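Isoaspartyl dipeptidase (Fervidobacterium islandicum, PDB 7CDH) probably hydrolyses isoaspartyl (beta-aspartyl) dipeptides as a zinc-dependent M38-family metallopeptidase with a role in the repair of damaged proteins. Local coordinates at residues L121-Y126 against I148-G153. Residues are numbered along the deposited sequence; the frame is centred on the assembly and turned at random.
Sequences LNTFIY and IDKVIG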
loop_
_atom_site.group_PDB
_atom_site.type_symbol
_atom_site.label_atom_id
_atom_site.label_comp_id
_atom_site.label_asym_id
_atom_site.label_seq_id
_atom_site.Cartn_x
_atom_site.Cartn_y
_atom_site.Cartn_z
ATOM N N LEU A 121 12.077 19.280 32.155
ATOM C CA LEU A 121 10.604 19.454 32.054
ATOM C C LEU A 121 9.920 18.076 32.070
ATOM O O LEU A 121 10.610 17.058 32.015
ATOM C CB LEU A 121 10.339 20.227 30.771
ATOM C CG LEU A 121 9.186 21.204 30.806
ATOM C CD1 LEU A 121 9.415 22.259 31.873
ATOM C CD2 LEU A 121 8.994 21.834 29.431
ATOM N N ASN A 122 8.604 18.042 32.268
ATOM C CA ASN A 122 7.740 16.832 32.173
ATOM C C ASN A 122 6.837 17.092 30.984
ATOM O O ASN A 122 6.265 18.244 30.933
ATOM C CB ASN A 122 6.837 16.628 33.396
ATOM C CG ASN A 122 7.603 16.671 34.702
ATOM O OD1 ASN A 122 8.101 15.641 35.173
ATOM N ND2 ASN A 122 7.695 17.852 35.281
ATOM N N THR A 123 6.756 16.144 30.050
ATOM C CA THR A 123 6.096 16.373 28.738
ATOM C C THR A 123 5.227 15.182 28.369
ATOM O O THR A 123 5.648 14.036 28.610
ATOM C CB THR A 123 7.127 16.560 27.623
ATOM O OG1 THR A 123 7.896 15.350 27.536
ATOM C CG2 THR A 123 8.039 17.708 27.929
ATOM N N PHE A 124 4.107 15.474 27.723
ATOM C CA PHE A 124 3.214 14.479 27.104
ATOM C C PHE A 124 2.766 15.095 25.796
ATOM O O PHE A 124 2.868 16.320 25.622
ATOM C CB PHE A 124 2.038 14.116 28.014
ATOM C CG PHE A 124 2.481 13.721 29.397
ATOM C CD1 PHE A 124 2.707 14.680 30.361
ATOM C CD2 PHE A 124 2.779 12.400 29.696
ATOM C CE1 PHE A 124 3.234 14.331 31.595
ATOM C CE2 PHE A 124 3.214 12.039 30.961
ATOM C CZ PHE A 124 3.466 13.008 31.900
ATOM N N ILE A 125 2.288 14.264 24.886
ATOM C CA ILE A 125 1.861 14.788 23.573
ATOM C C ILE A 125 0.509 14.170 23.261
ATOM O O ILE A 125 0.193 13.128 23.806
ATOM C CB ILE A 125 2.942 14.505 22.510
ATOM C CG1 ILE A 125 3.114 13.017 22.227
ATOM C CG2 ILE A 125 4.270 15.121 22.934
ATOM C CD1 ILE A 125 3.937 12.740 21.014
ATOM N N TYR A 126 -0.223 14.826 22.392
ATOM C CA TYR A 126 -1.304 14.236 21.590
ATOM C C TYR A 126 -0.732 13.708 20.276
ATOM O O TYR A 126 0.267 14.221 19.779
ATOM C CB TYR A 126 -2.331 15.318 21.278
ATOM C CG TYR A 126 -3.028 15.921 22.468
ATOM C CD1 TYR A 126 -4.170 15.348 22.969
ATOM C CD2 TYR A 126 -2.604 17.100 23.039
ATOM C CE1 TYR A 126 -4.870 15.925 24.014
ATOM C CE2 TYR A 126 -3.286 17.693 24.082
ATOM C CZ TYR A 126 -4.428 17.103 24.566
ATOM O OH TYR A 126 -5.143 17.645 25.576
ATOM N N ILE A 148 3.293 4.263 22.172
ATOM C CA ILE A 148 4.146 5.459 22.460
ATOM C C ILE A 148 3.816 6.043 23.842
ATOM O O ILE A 148 2.762 6.667 23.998
ATOM C CB ILE A 148 3.906 6.479 21.346
ATOM C CG1 ILE A 148 4.238 5.876 19.985
ATOM C CG2 ILE A 148 4.688 7.737 21.609
ATOM C CD1 ILE A 148 3.643 6.647 18.862
ATOM N N ASP A 149 4.708 5.860 24.806
ATOM C CA ASP A 149 4.535 6.287 26.218
ATOM C C ASP A 149 3.912 7.689 26.274
ATOM O O ASP A 149 2.855 7.816 26.870
ATOM C CB ASP A 149 5.832 6.069 27.009
ATOM C CG ASP A 149 5.851 4.724 27.746
ATOM O OD1 ASP A 149 4.761 4.305 28.219
ATOM O OD2 ASP A 149 6.937 4.076 27.839
ATOM N N LYS A 150 4.476 8.694 25.617
ATOM C CA LYS A 150 4.067 10.100 25.858
ATOM C C LYS A 150 2.692 10.418 25.252
ATOM O O LYS A 150 2.146 11.467 25.615
ATOM C CB LYS A 150 5.130 11.059 25.320
ATOM C CG LYS A 150 6.367 11.185 26.204
ATOM C CD LYS A 150 7.239 12.358 25.844
ATOM C CE LYS A 150 8.545 12.360 26.593
ATOM N NZ LYS A 150 8.331 12.563 28.040
ATOM N N VAL A 151 2.172 9.639 24.297
ATOM C CA VAL A 151 0.864 9.984 23.656
ATOM C C VAL A 151 -0.262 9.793 24.697
ATOM O O VAL A 151 -0.394 8.662 25.233
ATOM C CB VAL A 151 0.639 9.146 22.391
ATOM C CG1 VAL A 151 -0.761 9.314 21.842
ATOM C CG2 VAL A 151 1.665 9.474 21.331
ATOM N N ILE A 152 -1.003 10.857 25.051
ATOM C CA ILE A 152 -2.057 10.772 26.109
ATOM C C ILE A 152 -3.446 11.001 25.505
ATOM O O ILE A 152 -4.419 11.035 26.266
ATOM C CB ILE A 152 -1.774 11.698 27.310
ATOM C CG1 ILE A 152 -1.480 13.149 26.930
ATOM C CG2 ILE A 152 -0.635 11.110 28.123
ATOM C CD1 ILE A 152 -2.419 13.737 25.919
ATOM N N GLY A 153 -3.546 11.107 24.187
ATOM C CA GLY A 153 -4.805 11.484 23.533
ATOM C C GLY A 153 -4.612 11.902 22.095
ATOM O O GLY A 153 -3.516 11.734 21.569
#
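The ammonium group of K150 is gripped by one residue twice: NZ donates to T123 OG1 at 2.9 Å and to T123 O at 3.1 Å, with NZ tilted 33° from the carbonyl plane of T123. The lysine chain runs extended as far as CE and then bends, chi4 -66° carrying NZ to these oxygens. E117 on helix 106-118 adds a salt bridge to NZ, and T123 OG1 also bonds to A113 O, so strand and helix share one polar cluster. An alanine in place of K150 would probably leave E117 without this cationic mate and strip both T123 oxygens of the donor they share.

Further along, I125 carries both backbone N-H...O bonds between the two segments. Its N donates to K150 O in an almost straight bond (175°), while its O receives I152 N at 2.9 Å. On the face carrying I125 and V151, I125 CG1 meets V151 CG2 at 3.9 Å. I152 packs against the residues flanking I125: its CG1 meets F124 CB at 3.8 Å and its CD1 lies over one face of the Y126 ring, a CH-pi contact 3.9 Å from the centroid.

Two neighbouring parallel strands, joined through helix 141-147, thus illustrate the beta-alpha-beta unit from which the TIM-like barrel of the amidohydrolases is built.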